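Local atomic coordinates of carboxyltransferase domain-containing protein (Pyrococcus horikoshii, PDB entry 2PHC), a protein that is of unknown function but probably binds ATP and acts as a hydrolase. Residues Phe11-Gly16 with His28-Ala33; Ala33-Ser38 with Val43-Ala48; Val78-Gly83 with Gly203-Phe208; Asp112-Ile117 with Glu142-Pro147; Ile185-Phe190 with Pro197-Pro202. All coordinates share one frame; numbering follows the deposited sequence.

Interaction 1. Residues Phe11-Gly16 with His28-Ala33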
# COMPACT_ATOMS: atom_id res chain seq x y z
N PHE A 11 -20.40 9.64 15.63
CA PHE A 11 -18.91 9.74 15.64
C PHE A 11 -18.34 9.71 14.23
O PHE A 11 -18.90 9.16 13.37
CB PHE A 11 -18.28 8.58 16.50
CG PHE A 11 -18.58 8.70 17.98
CD1 PHE A 11 -19.71 8.13 18.52
CD2 PHE A 11 -17.74 9.42 18.82
CE1 PHE A 11 -20.00 8.28 19.85
CE2 PHE A 11 -18.05 9.57 20.13
CZ PHE A 11 -19.18 8.97 20.64
N LEU A 12 -17.20 10.33 14.03
CA LEU A 12 -16.56 10.27 12.76
C LEU A 12 -15.17 9.66 12.98
O LEU A 12 -14.41 10.15 13.84
CB LEU A 12 -16.41 11.70 12.22
CG LEU A 12 -15.90 11.90 10.78
CD1 LEU A 12 -16.93 11.60 9.69
CD2 LEU A 12 -15.26 13.29 10.60
N ILE A 13 -15.01 8.53 12.34
CA ILE A 13 -13.77 7.99 12.02
C ILE A 13 -13.28 8.55 10.74
O ILE A 13 -13.83 8.51 9.73
CB ILE A 13 -13.78 6.48 12.00
CG1 ILE A 13 -14.63 5.95 13.12
CG2 ILE A 13 -12.41 5.94 12.11
CD1 ILE A 13 -15.43 4.81 12.76
N SER A 14 -12.12 8.98 10.87
CA SER A 14 -11.42 10.08 10.19
C SER A 14 -9.98 9.69 9.84
O SER A 14 -9.36 8.96 10.58
CB SER A 14 -11.45 11.36 11.06
OG SER A 14 -10.75 12.35 10.36
N PHE A 15 -9.23 9.46 8.57
CA PHE A 15 -7.98 8.70 8.35
C PHE A 15 -6.62 9.44 8.05
O PHE A 15 -5.53 8.74 8.10
CB PHE A 15 -8.20 7.56 7.32
CG PHE A 15 -9.09 6.45 7.81
CD1 PHE A 15 -8.55 5.28 8.30
CD2 PHE A 15 -10.47 6.61 7.81
CE1 PHE A 15 -9.36 4.25 8.75
CE2 PHE A 15 -11.31 5.62 8.26
CZ PHE A 15 -10.74 4.39 8.75
N GLY A 16 -6.60 10.76 7.73
CA GLY A 16 -7.71 11.65 7.38
C GLY A 16 -7.21 12.67 6.33
O GLY A 16 -5.99 12.76 6.08
N HIS A 28 -13.93 1.68 3.68
CA HIS A 28 -14.83 0.61 3.27
C HIS A 28 -14.66 -0.69 4.14
O HIS A 28 -15.62 -1.27 4.55
CB HIS A 28 -14.63 0.31 1.79
CG HIS A 28 -15.49 -0.79 1.28
ND1 HIS A 28 -14.96 -1.91 0.64
CD2 HIS A 28 -16.83 -0.92 1.25
CE1 HIS A 28 -15.95 -2.70 0.29
NE2 HIS A 28 -17.09 -2.14 0.67
N SER A 29 -13.44 -1.11 4.40
CA SER A 29 -13.14 -2.29 5.21
C SER A 29 -13.61 -2.12 6.64
O SER A 29 -14.07 -3.05 7.21
CB SER A 29 -11.62 -2.48 5.25
OG SER A 29 -11.15 -2.74 3.99
N LEU A 30 -13.48 -0.94 7.19
CA LEU A 30 -13.94 -0.62 8.49
C LEU A 30 -15.45 -0.66 8.55
O LEU A 30 -15.98 -1.17 9.53
CB LEU A 30 -13.39 0.75 8.90
CG LEU A 30 -13.75 1.38 10.23
CD1 LEU A 30 -13.70 0.51 11.51
CD2 LEU A 30 -12.94 2.65 10.42
N ALA A 31 -16.12 -0.14 7.54
CA ALA A 31 -17.55 -0.16 7.54
C ALA A 31 -18.04 -1.55 7.46
O ALA A 31 -18.89 -1.92 8.19
CB ALA A 31 -18.10 0.62 6.44
N LYS A 32 -17.47 -2.31 6.57
CA LYS A 32 -17.60 -3.72 6.59
C LYS A 32 -17.34 -4.46 7.92
O LYS A 32 -17.96 -5.43 8.16
CB LYS A 32 -16.99 -4.39 5.37
CG LYS A 32 -17.67 -4.07 4.05
CD LYS A 32 -18.65 -5.09 3.57
CE LYS A 32 -19.65 -4.52 2.62
NZ LYS A 32 -20.28 -5.49 1.74
N ALA A 33 -16.44 -3.97 8.78
CA ALA A 33 -15.95 -4.73 9.95
C ALA A 33 -17.09 -4.46 10.91
O ALA A 33 -17.59 -5.36 11.62
CB ALA A 33 -14.62 -4.13 10.51

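Interaction 2. Residues Ala33-Ser38 with Val43-Ala48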
# COMPACT_ATOMS: atom_id res chain seq x y z
N ALA A 33 -16.44 -3.97 8.78
CA ALA A 33 -15.95 -4.73 9.95
C ALA A 33 -17.09 -4.46 10.91
O ALA A 33 -17.59 -5.36 11.62
CB ALA A 33 -14.62 -4.13 10.51
N ILE A 34 -17.54 -3.22 10.92
CA ILE A 34 -18.67 -2.89 11.74
C ILE A 34 -19.93 -3.60 11.38
O ILE A 34 -20.65 -3.97 12.27
CB ILE A 34 -18.93 -1.38 11.82
CG1 ILE A 34 -17.75 -0.74 12.53
CG2 ILE A 34 -20.26 -1.06 12.58
CD1 ILE A 34 -17.87 0.75 12.37
N GLU A 35 -20.23 -3.71 10.10
CA GLU A 35 -21.41 -4.44 9.59
C GLU A 35 -21.32 -5.96 9.91
O GLU A 35 -22.36 -6.64 9.98
CB GLU A 35 -21.50 -4.31 8.06
CG GLU A 35 -21.80 -2.91 7.53
CD GLU A 35 -23.31 -2.52 7.50
OE1 GLU A 35 -23.62 -1.39 7.02
OE2 GLU A 35 -24.18 -3.33 7.96
N LYS A 36 -20.11 -6.50 10.04
CA LYS A 36 -19.95 -7.87 10.45
C LYS A 36 -20.48 -8.10 11.89
O LYS A 36 -21.12 -9.07 12.11
CB LYS A 36 -18.46 -8.28 10.34
CG LYS A 36 -18.20 -9.77 10.63
CD LYS A 36 -16.77 -10.14 10.27
CE LYS A 36 -16.61 -11.65 10.16
NZ LYS A 36 -15.15 -12.00 10.38
N GLU A 37 -20.23 -7.21 12.82
CA GLU A 37 -20.88 -7.25 14.09
C GLU A 37 -22.36 -6.95 14.20
O GLU A 37 -22.94 -7.34 15.15
CB GLU A 37 -20.17 -6.42 15.14
CG GLU A 37 -18.79 -6.14 14.87
CD GLU A 37 -17.95 -7.19 15.35
OE1 GLU A 37 -17.97 -7.39 16.53
OE2 GLU A 37 -17.30 -7.84 14.55
N SER A 38 -22.95 -6.21 13.27
CA SER A 38 -24.17 -5.47 13.55
C SER A 38 -24.44 -5.21 15.01
O SER A 38 -25.24 -5.84 15.62
CB SER A 38 -25.36 -6.14 12.93
OG SER A 38 -24.92 -7.08 12.04
N VAL A 43 -27.24 2.87 13.98
CA VAL A 43 -28.26 3.43 13.10
C VAL A 43 -27.83 3.53 11.56
O VAL A 43 -28.43 2.90 10.69
CB VAL A 43 -28.87 4.66 13.76
CG1 VAL A 43 -29.68 5.54 12.76
CG2 VAL A 43 -29.70 4.20 15.02
N GLU A 44 -26.72 4.24 11.30
CA GLU A 44 -26.32 4.52 9.98
C GLU A 44 -24.77 4.53 9.94
O GLU A 44 -24.11 4.79 10.94
CB GLU A 44 -26.89 5.89 9.56
CG GLU A 44 -26.60 6.28 8.08
CD GLU A 44 -27.63 7.24 7.43
OE1 GLU A 44 -27.86 7.06 6.18
OE2 GLU A 44 -28.17 8.18 8.12
N LEU A 45 -24.24 4.23 8.75
CA LEU A 45 -22.81 4.35 8.45
C LEU A 45 -22.72 5.11 7.10
O LEU A 45 -23.34 4.72 6.15
CB LEU A 45 -22.19 2.91 8.27
CG LEU A 45 -21.91 2.04 9.50
CD1 LEU A 45 -21.32 0.76 9.02
CD2 LEU A 45 -20.98 2.72 10.51
N VAL A 46 -21.95 6.17 7.05
CA VAL A 46 -21.86 7.00 5.85
C VAL A 46 -20.39 7.08 5.60
O VAL A 46 -19.69 7.80 6.30
CB VAL A 46 -22.49 8.47 6.08
CG1 VAL A 46 -22.67 9.21 4.76
CG2 VAL A 46 -23.87 8.41 6.90
N PRO A 47 -19.87 6.25 4.70
CA PRO A 47 -18.45 6.38 4.32
C PRO A 47 -18.23 7.69 3.58
O PRO A 47 -19.12 8.08 2.87
CB PRO A 47 -18.24 5.15 3.40
CG PRO A 47 -19.62 4.82 2.82
CD PRO A 47 -20.53 5.11 4.02
N ALA A 48 -17.08 8.35 3.70
CA ALA A 48 -16.66 9.43 2.79
C ALA A 48 -15.29 9.03 2.39
O ALA A 48 -14.82 8.01 2.92
CB ALA A 48 -16.68 10.86 3.50

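Interaction 3. Residues Val78-Gly83 with Gly203-Phe208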
# COMPACT_ATOMS: atom_id res chain seq x y z
N VAL A 78 -6.66 -2.34 11.98
CA VAL A 78 -5.24 -2.09 11.83
C VAL A 78 -4.39 -3.31 12.10
O VAL A 78 -3.37 -3.52 11.49
CB VAL A 78 -4.84 -0.95 12.82
CG1 VAL A 78 -3.36 -0.87 12.96
CG2 VAL A 78 -5.38 0.41 12.26
N GLU A 79 -4.78 -4.12 13.09
CA GLU A 79 -4.03 -5.35 13.38
C GLU A 79 -4.24 -6.41 12.27
O GLU A 79 -3.38 -7.24 12.04
CB GLU A 79 -4.46 -5.88 14.78
CG GLU A 79 -4.01 -7.28 15.13
CD GLU A 79 -4.94 -7.90 16.22
OE1 GLU A 79 -6.21 -8.00 16.07
OE2 GLU A 79 -4.37 -8.28 17.24
N ARG A 80 -5.42 -6.49 11.68
CA ARG A 80 -5.67 -7.41 10.65
C ARG A 80 -4.81 -7.03 9.40
O ARG A 80 -4.20 -7.86 8.73
CB ARG A 80 -7.15 -7.34 10.33
CG ARG A 80 -7.46 -8.08 9.02
CD ARG A 80 -8.89 -8.03 8.62
NE ARG A 80 -9.24 -6.70 8.14
CZ ARG A 80 -8.97 -6.21 6.94
NH1 ARG A 80 -8.32 -6.93 6.06
NH2 ARG A 80 -9.33 -4.98 6.65
N ILE A 81 -4.71 -5.77 9.14
CA ILE A 81 -4.01 -5.29 7.93
C ILE A 81 -2.52 -5.44 8.18
O ILE A 81 -1.78 -5.86 7.29
CB ILE A 81 -4.39 -3.83 7.64
CG1 ILE A 81 -5.86 -3.74 7.25
CG2 ILE A 81 -3.38 -3.13 6.61
CD1 ILE A 81 -6.38 -2.31 7.17
N LYS A 82 -2.07 -5.12 9.39
CA LYS A 82 -0.66 -5.44 9.80
C LYS A 82 -0.28 -6.88 9.58
O LYS A 82 0.81 -7.16 9.14
CB LYS A 82 -0.34 -4.94 11.20
CG LYS A 82 0.85 -5.69 11.98
NZ LYS A 82 2.33 -5.56 15.01
N GLY A 83 -1.18 -7.81 9.86
CA GLY A 83 -0.87 -9.23 9.74
C GLY A 83 -0.67 -9.67 8.30
O GLY A 83 -0.18 -10.77 8.05
N GLY A 203 -3.09 -10.78 -2.64
CA GLY A 203 -4.06 -10.49 -1.58
C GLY A 203 -3.34 -10.03 -0.37
O GLY A 203 -3.93 -9.33 0.46
N ASP A 204 -2.05 -10.33 -0.27
CA ASP A 204 -1.12 -9.62 0.63
C ASP A 204 -0.88 -8.12 0.32
O ASP A 204 -1.12 -7.66 -0.79
CB ASP A 204 0.25 -10.29 0.56
CG ASP A 204 0.24 -11.74 1.11
OD1 ASP A 204 -0.78 -12.27 1.66
OD2 ASP A 204 1.32 -12.34 1.00
N TYR A 205 -0.37 -7.38 1.31
CA TYR A 205 -0.02 -5.96 1.14
C TYR A 205 1.48 -5.78 1.26
O TYR A 205 2.20 -6.61 1.88
CB TYR A 205 -0.70 -5.00 2.13
CG TYR A 205 -2.20 -5.20 2.29
CD1 TYR A 205 -3.03 -5.21 1.21
CD2 TYR A 205 -2.76 -5.44 3.56
CE1 TYR A 205 -4.47 -5.45 1.37
CE2 TYR A 205 -4.15 -5.71 3.73
CZ TYR A 205 -4.98 -5.68 2.65
OH TYR A 205 -6.32 -5.88 2.81
N VAL A 206 1.99 -4.73 0.63
CA VAL A 206 3.43 -4.57 0.70
C VAL A 206 3.78 -3.15 1.15
O VAL A 206 3.20 -2.22 0.68
CB VAL A 206 4.16 -4.89 -0.66
CG1 VAL A 206 5.61 -4.38 -0.57
CG2 VAL A 206 4.14 -6.47 -1.06
N LYS A 207 4.77 -3.04 2.00
CA LYS A 207 5.22 -1.76 2.42
C LYS A 207 6.69 -1.72 1.99
O LYS A 207 7.48 -2.54 2.43
CB LYS A 207 5.08 -1.61 3.99
CG LYS A 207 5.45 -0.17 4.54
CD LYS A 207 4.85 0.99 3.71
CE LYS A 207 4.98 2.48 4.34
NZ LYS A 207 6.45 2.86 4.56
N PHE A 208 7.05 -0.81 1.07
CA PHE A 208 8.45 -0.61 0.71
C PHE A 208 9.12 0.25 1.75
O PHE A 208 8.51 1.16 2.27
CB PHE A 208 8.68 -0.04 -0.67
CG PHE A 208 8.15 -0.92 -1.79
CD1 PHE A 208 8.72 -2.13 -2.07
CD2 PHE A 208 7.11 -0.49 -2.58
CE1 PHE A 208 8.23 -2.90 -3.13
CE2 PHE A 208 6.61 -1.26 -3.62
CZ PHE A 208 7.20 -2.44 -3.88
O HOH W 1 -7.87 -3.98 4.09

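Interaction 4. Residues Asp112-Ile117 with Glu142-Pro147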
# COMPACT_ATOMS: atom_id res chain seq x y z
N ASP A 112 14.15 12.65 -4.01
CA ASP A 112 13.66 12.35 -2.65
C ASP A 112 12.10 12.23 -2.57
O ASP A 112 11.59 11.42 -1.78
CB ASP A 112 14.11 13.46 -1.67
CG ASP A 112 15.55 13.29 -1.17
OD1 ASP A 112 16.28 12.36 -1.67
OD2 ASP A 112 15.93 14.09 -0.24
N ASP A 113 11.38 13.06 -3.35
CA ASP A 113 9.93 13.05 -3.49
C ASP A 113 9.41 11.77 -4.16
O ASP A 113 8.46 11.20 -3.69
CB ASP A 113 9.43 14.26 -4.30
CG ASP A 113 9.61 15.63 -3.55
OD1 ASP A 113 9.74 15.69 -2.29
OD2 ASP A 113 9.60 16.67 -4.27
N VAL A 114 9.99 11.36 -5.28
CA VAL A 114 9.75 10.03 -5.85
C VAL A 114 9.85 8.95 -4.76
O VAL A 114 8.94 8.15 -4.60
CB VAL A 114 10.68 9.69 -7.07
CG1 VAL A 114 10.49 8.18 -7.58
CG2 VAL A 114 10.41 10.69 -8.19
N ILE A 115 10.93 8.97 -4.00
CA ILE A 115 11.16 7.96 -2.95
C ILE A 115 10.04 7.89 -1.84
O ILE A 115 9.71 6.78 -1.37
CB ILE A 115 12.52 8.17 -2.35
CG1 ILE A 115 13.62 7.95 -3.41
CG2 ILE A 115 12.75 7.29 -1.12
CD1 ILE A 115 15.07 7.99 -2.75
N GLU A 116 9.51 9.06 -1.43
CA GLU A 116 8.50 9.21 -0.38
C GLU A 116 7.15 8.80 -0.93
O GLU A 116 6.41 8.12 -0.27
CB GLU A 116 8.40 10.68 0.09
CG GLU A 116 7.03 11.14 0.68
CD GLU A 116 6.89 10.82 2.19
OE1 GLU A 116 7.96 10.81 2.89
OE2 GLU A 116 5.71 10.56 2.68
N ILE A 117 6.87 9.23 -2.16
CA ILE A 117 5.63 8.98 -2.86
C ILE A 117 5.50 7.53 -3.23
O ILE A 117 4.45 6.93 -3.01
CB ILE A 117 5.53 9.86 -4.05
CG1 ILE A 117 5.49 11.32 -3.57
CG2 ILE A 117 4.29 9.55 -4.94
CD1 ILE A 117 5.51 12.32 -4.76
N GLU A 142 -0.50 8.27 -8.50
CA GLU A 142 -0.34 8.72 -9.89
C GLU A 142 0.69 9.85 -10.20
O GLU A 142 1.08 10.04 -11.36
CB GLU A 142 -1.72 9.07 -10.46
CG GLU A 142 -2.54 7.82 -10.52
CD GLU A 142 -3.95 7.97 -11.06
OE1 GLU A 142 -4.31 9.06 -11.62
OE2 GLU A 142 -4.68 6.96 -10.89
N ARG A 143 1.16 10.55 -9.18
CA ARG A 143 2.11 11.61 -9.35
C ARG A 143 3.46 11.11 -9.79
O ARG A 143 4.32 11.91 -10.21
CB ARG A 143 2.26 12.42 -8.06
CG ARG A 143 1.08 13.32 -7.75
CD ARG A 143 1.31 13.92 -6.35
NE ARG A 143 1.14 12.97 -5.25
CZ ARG A 143 1.57 13.15 -4.00
NH1 ARG A 143 2.26 14.24 -3.65
NH2 ARG A 143 1.32 12.21 -3.08
N ILE A 144 3.69 9.81 -9.59
CA ILE A 144 4.91 9.16 -10.12
C ILE A 144 4.73 8.26 -11.36
O ILE A 144 5.67 7.61 -11.78
CB ILE A 144 5.73 8.51 -9.01
CG1 ILE A 144 4.94 7.44 -8.28
CG2 ILE A 144 6.22 9.58 -8.05
CD1 ILE A 144 5.87 6.55 -7.52
N ALA A 145 3.54 8.32 -11.96
CA ALA A 145 3.22 7.60 -13.20
C ALA A 145 4.27 7.91 -14.31
O ALA A 145 4.59 9.08 -14.52
CB ALA A 145 1.80 8.00 -13.66
N THR A 146 4.81 6.90 -15.00
CA THR A 146 5.88 7.13 -16.01
C THR A 146 5.88 6.03 -17.01
O THR A 146 6.04 4.83 -16.63
CB THR A 146 7.33 7.19 -15.38
OG1 THR A 146 7.33 8.08 -14.27
CG2 THR A 146 8.36 7.71 -16.42
N PRO A 147 5.79 6.40 -18.32
CA PRO A 147 5.77 5.37 -19.39
C PRO A 147 7.07 4.60 -19.43
O PRO A 147 8.00 5.06 -18.85
CB PRO A 147 5.52 6.16 -20.69
CG PRO A 147 6.10 7.54 -20.40
CD PRO A 147 5.71 7.77 -18.88

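Interaction 5. Residues Ile185-Phe190 with Pro197-Pro202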
# COMPACT_ATOMS: atom_id res chain seq x y z
N ILE A 185 15.61 -4.37 -4.51
CA ILE A 185 15.38 -5.13 -3.33
C ILE A 185 16.51 -6.17 -3.15
O ILE A 185 16.83 -6.89 -4.08
CB ILE A 185 13.97 -5.93 -3.47
CG1 ILE A 185 12.75 -4.99 -3.58
CG2 ILE A 185 13.81 -6.88 -2.38
CD1 ILE A 185 11.49 -5.62 -4.33
N PRO A 186 17.09 -6.27 -1.94
CA PRO A 186 18.18 -7.25 -1.66
C PRO A 186 17.74 -8.67 -1.27
O PRO A 186 18.52 -9.57 -1.41
CB PRO A 186 18.89 -6.63 -0.47
CG PRO A 186 17.65 -5.96 0.31
CD PRO A 186 16.88 -5.33 -0.82
N LEU A 187 16.54 -8.81 -0.70
CA LEU A 187 15.90 -10.10 -0.45
C LEU A 187 15.71 -10.92 -1.73
O LEU A 187 15.45 -10.36 -2.82
CB LEU A 187 14.53 -9.86 0.14
CG LEU A 187 14.45 -8.96 1.38
CD1 LEU A 187 13.02 -8.55 1.57
CD2 LEU A 187 14.93 -9.70 2.64
N ARG A 188 15.83 -12.25 -1.59
CA ARG A 188 15.49 -13.14 -2.70
C ARG A 188 14.00 -13.36 -2.55
O ARG A 188 13.56 -14.27 -1.80
CB ARG A 188 16.23 -14.43 -2.61
CG ARG A 188 16.16 -15.24 -3.86
CD ARG A 188 17.02 -16.51 -3.75
NE ARG A 188 16.68 -17.44 -4.83
CZ ARG A 188 17.41 -18.50 -5.15
NH1 ARG A 188 18.51 -18.76 -4.47
NH2 ARG A 188 17.02 -19.29 -6.14
N THR A 189 13.23 -12.55 -3.29
CA THR A 189 11.76 -12.53 -3.16
C THR A 189 11.03 -13.77 -3.73
O THR A 189 9.94 -14.14 -3.26
CB THR A 189 11.14 -11.21 -3.72
OG1 THR A 189 11.48 -11.06 -5.10
CG2 THR A 189 11.63 -9.97 -2.88
N PHE A 190 11.62 -14.40 -4.73
CA PHE A 190 11.12 -15.67 -5.27
C PHE A 190 12.24 -16.73 -5.19
O PHE A 190 13.37 -16.55 -5.64
CB PHE A 190 10.59 -15.54 -6.76
CG PHE A 190 9.28 -14.70 -6.96
CD1 PHE A 190 8.31 -15.12 -7.88
CD2 PHE A 190 9.08 -13.45 -6.32
CE1 PHE A 190 7.14 -14.32 -8.14
CE2 PHE A 190 7.94 -12.64 -6.55
CZ PHE A 190 7.00 -13.08 -7.50
N PRO A 197 7.26 -20.33 -2.37
CA PRO A 197 8.33 -19.86 -3.22
C PRO A 197 8.38 -18.39 -3.54
O PRO A 197 9.35 -18.02 -4.13
CB PRO A 197 8.12 -20.64 -4.51
CG PRO A 197 6.72 -20.97 -4.53
CD PRO A 197 6.24 -21.07 -3.10
N SER A 198 7.36 -17.58 -3.22
CA SER A 198 7.50 -16.08 -3.25
C SER A 198 7.21 -15.59 -1.81
O SER A 198 6.36 -16.17 -1.16
CB SER A 198 6.49 -15.43 -4.22
OG SER A 198 5.22 -16.08 -4.09
N ILE A 199 7.84 -14.52 -1.36
CA ILE A 199 7.54 -13.98 -0.01
C ILE A 199 6.18 -13.29 0.07
O ILE A 199 5.72 -12.86 1.11
CB ILE A 199 8.63 -13.02 0.53
CG1 ILE A 199 9.01 -11.95 -0.44
CG2 ILE A 199 9.95 -13.75 0.66
CD1 ILE A 199 10.10 -10.99 0.20
N VAL A 200 5.29 -12.97 -0.78
CA VAL A 200 4.05 -12.22 -0.87
C VAL A 200 3.22 -13.10 -1.69
O VAL A 200 3.73 -13.83 -2.58
CB VAL A 200 4.42 -10.82 -1.54
CG1 VAL A 200 5.46 -9.88 -0.75
CG2 VAL A 200 4.35 -10.84 -3.12
N LEU A 201 2.12 -13.17 -1.59
CA LEU A 201 1.13 -13.89 -2.37
C LEU A 201 0.00 -12.94 -2.73
O LEU A 201 -0.21 -11.99 -2.00
CB LEU A 201 0.68 -15.14 -1.58
CG LEU A 201 1.65 -16.33 -1.50
CD1 LEU A 201 1.12 -17.27 -0.46
CD2 LEU A 201 1.71 -17.06 -2.87
N PRO A 202 -0.70 -13.17 -3.86
CA PRO A 202 -1.84 -12.30 -4.16
C PRO A 202 -2.78 -12.05 -2.92
O PRO A 202 -3.19 -13.01 -2.21
CB PRO A 202 -2.59 -13.04 -5.34
CG PRO A 202 -1.46 -13.78 -6.11
CD PRO A 202 -0.51 -14.24 -4.88

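Interaction 1. Residues Phe11-Gly16 with His28-Ala33
Ile13 and Phe15 meet Leu30 in a small apolar contact between the end of strand 10-14 and the inner side of helix 21-37, at a sheet-to-helix interface. The evidence is one shared methyl group: Leu30 CD2 is the helix atom that both partners touch. Ile13 CG2 reaches it tip to tip at 3.7 Å, while the other branch of the same isoleucine brings CD1 to 4.0 Å from Leu30 CD2. With Leu30 CG anti to the backbone N (chi1 178°), the side chain stretches straight out toward the sheet. Phe15 comes in obliquely and offers the edge of its ring, so that Leu30 CD2 lies near the ring plane, close to Phe15 CZ. Phe15 has already left the strand, yet its CB still points at the helix, which extends the apolar surface one step past the last strand residue. The backbones stay well separated, with the CA atoms of Ile13 and Leu30 9.3 Å apart. On the sheet side Ile13 also packs on Leu52 and Val54 of the adjoining strand 51-56, while the Phe15 ring lies against Ile23, Arg26 and Val27, one or two turns earlier along helix 21-37.

Interaction 2. Residues Ala33-Ser38 with Val43-Ala48
Ile34, near the C-terminal end of helix 21-37, and Leu45, on the outermost strand 42-48, have their CA atoms 9.0 Å apart, a spacing that only side chains can bridge. The helix here packs on the edge strand of the four-stranded antiparallel sheet, and Leu45 does most of the bridging: both of its methyls touch Ile34, and CD1 reaches Glu35 as well. Leu45 CD2 meets Ile34 CD1 at 4.1 Å in an oblique crossing, and Leu45 CD1 lies 4.1 Å from Ile34 CG2, so both branches of the isoleucine take part. The Glu35 chain bends at chi2 (-84°) and slides past the leucine in the opposite sense, placing Glu35 CG 4.0 Å and Glu35 OE1 3.7 Å from Leu45 CD1. Leu45 also packs on Ala31 of the same helix and on Val54 of the neighbouring strand. Earlier in the strand, Val43 and Glu44 both face Ile55 and form a classic beta bulge. Chemically the contact is graded: hydrocarbon meets hydrocarbon at buried Ile34, whereas at exposed Glu35 the methylene and one carboxylate oxygen merely lie alongside a methyl, a van der Waals touch that probably does nothing to neutralise the carboxylate.

Interaction 3. Residues Val78-Gly83 with Gly203-Phe208
Tyr205 swings its ring toward helix 63-82 by setting CG anti to the carbonyl carbon (chi1 -48°), while Arg80 runs out with CG anti to the backbone N and then bends at chi3 (72°), which brings its guanidinium round to the tyrosine hydroxyl. The two groups do not bond directly: Arg80 NH1 is 4.0 Å from Tyr205 OH, with the hydroxyl at the guanidinium edge and near its plane. The planes of guanidinium and ring stand 76° apart, so this is no stack. One water joins them instead, accepting from Arg80 NH2 at 3.1 Å and lying 2.8 Å from Tyr205 OH. The same NH2 forms a salt bridge with Glu77, which makes that acidic residue a second-shell anchor for the bridge. Along the CD2-CE2 side of the ring the contact is apolar. Ile81 CG2 approaches Tyr205 CD2 at 3.9 Å and Tyr205 CE2 at the same distance, coming in obliquely, while Ile81 O sits in the ring plane at its edge. A leucine in place of Tyr205 would probably leave the bridging water without its hydroxyl partner and break the water link to Arg80. Close by, the Tyr205 backbone pairs with Lys84, just before strand 85-92, and with Ile86 in it. The contact thus sits where the long helix of the N-terminal part hands the chain to the seven-stranded sheet, whose first and last strands pair, consistent with the cyclophilin-like fold of this family.

Interaction 4. Residues Asp112-Ile117 with Glu142-Pro147
Ile117 and Val114, on one side of helix 111-119, pack against Ile144 and Arg143 of the short 3-10 turn 142-144 in the long loop that follows strand 134-138. The backbones come fairly near, with the CA atoms of Val114 and Ile144 6.5 Å apart. Ile144 holds its CG1 between the backbone N and the carbonyl carbon (chi1 60°), the crowded position, and this sends CG2 anti to the carbonyl carbon and in against the helix. Ile144 CG2 meets Ile117 CG2 at 3.7 Å as the two isoleucines slide past each other in opposite directions, and it also lies 4.3 Å from Val114 CG2, so one methyl is placed between two helix residues. In the wider fold, which belongs to the cyclophilin-like clan, this helix and turn lie beside the seven-stranded sheet: Ile144 also packs on Ile163 of strand 160-164, and both it and Ile117 rest on Leu109. Arg143 adds a different kind of cover at the more exposed margin. Its chain bends at chi3 (-73°) and crosses Ile117 at about a right angle, so that Ile117 CD1 sits over one guanidinium face, 3.9 Å from Arg143 NH1 and offset toward the rim. With its face on a methyl, the guanidinium keeps its polar edge for Asp141, which forms a salt bridge with Arg143 NH2 and probably limits how far the group can turn.

Interaction 5. Residues Ile185-Phe190 with Pro197-Pro202
Thr189 O accepts a hydrogen bond from Ile199 N at 2.9 Å, with an N-H...O angle of 151° and the donor in the carbonyl plane. The same oxygen also takes a CA-H...O contact from Ser198 CA at 3.1 Å. A matching contact runs the other way, Phe190 CA lying 3.2 Å from Pro197 O, as expected where Phe190 and Ser198 form a single beta bridge. Beside it, Ser198 CB stands over the middle of the Phe190 ring, 3.8 Å from its centroid and only 6° off the normal, a clean CH-pi contact. Ile199 sets CG1 between its backbone N and carbonyl carbon (chi1 50°), which turns CD1 back to Thr189 CG2 at 3.6 Å and to Leu187 CD1 at 4.0 Å. Thr189 OG1 bonds with Trp170 NE1. Were Phe190 replaced by an alanine, Ser198 CB would probably lose its aromatic face, and a gap would be likely beside Leu128 and Phe130. Both segments belong to the long connection between strands 180-184 and 205-211, and neither is regular strand, so cohesion rests on one conventional bond, two CA-H...O contacts, the CH-pi contact and apolar contacts of Ile199 with Thr189 and Leu187: the loops are tied at a point and otherwise held by dispersion and shape.

Interactions 1 and 2 follow each other along the chain and share Ala33: both lay helix 21-37 on the four-stranded antiparallel sheet, with centres about 8 Å apart. Interaction 3 brings in the next long helix, 63-82, and touches interaction 1 through Ser29 and Arg80, with about 17 Å between centres. It closes a loop of 119 residues that contains interactions 4 and 5, both beside the seven-stranded sheet. Interaction 5 touches it where Val200 packs on Val206, whereas interaction 4 stays about 7 Å away at the nearest atoms. Interactions 2 and 5, whose centres are about 36 Å apart, lie on opposite sides of the chain's centre. Interaction 3 therefore spans the junction between the helix-covered N-terminal sheet and the cyclophilin-like part.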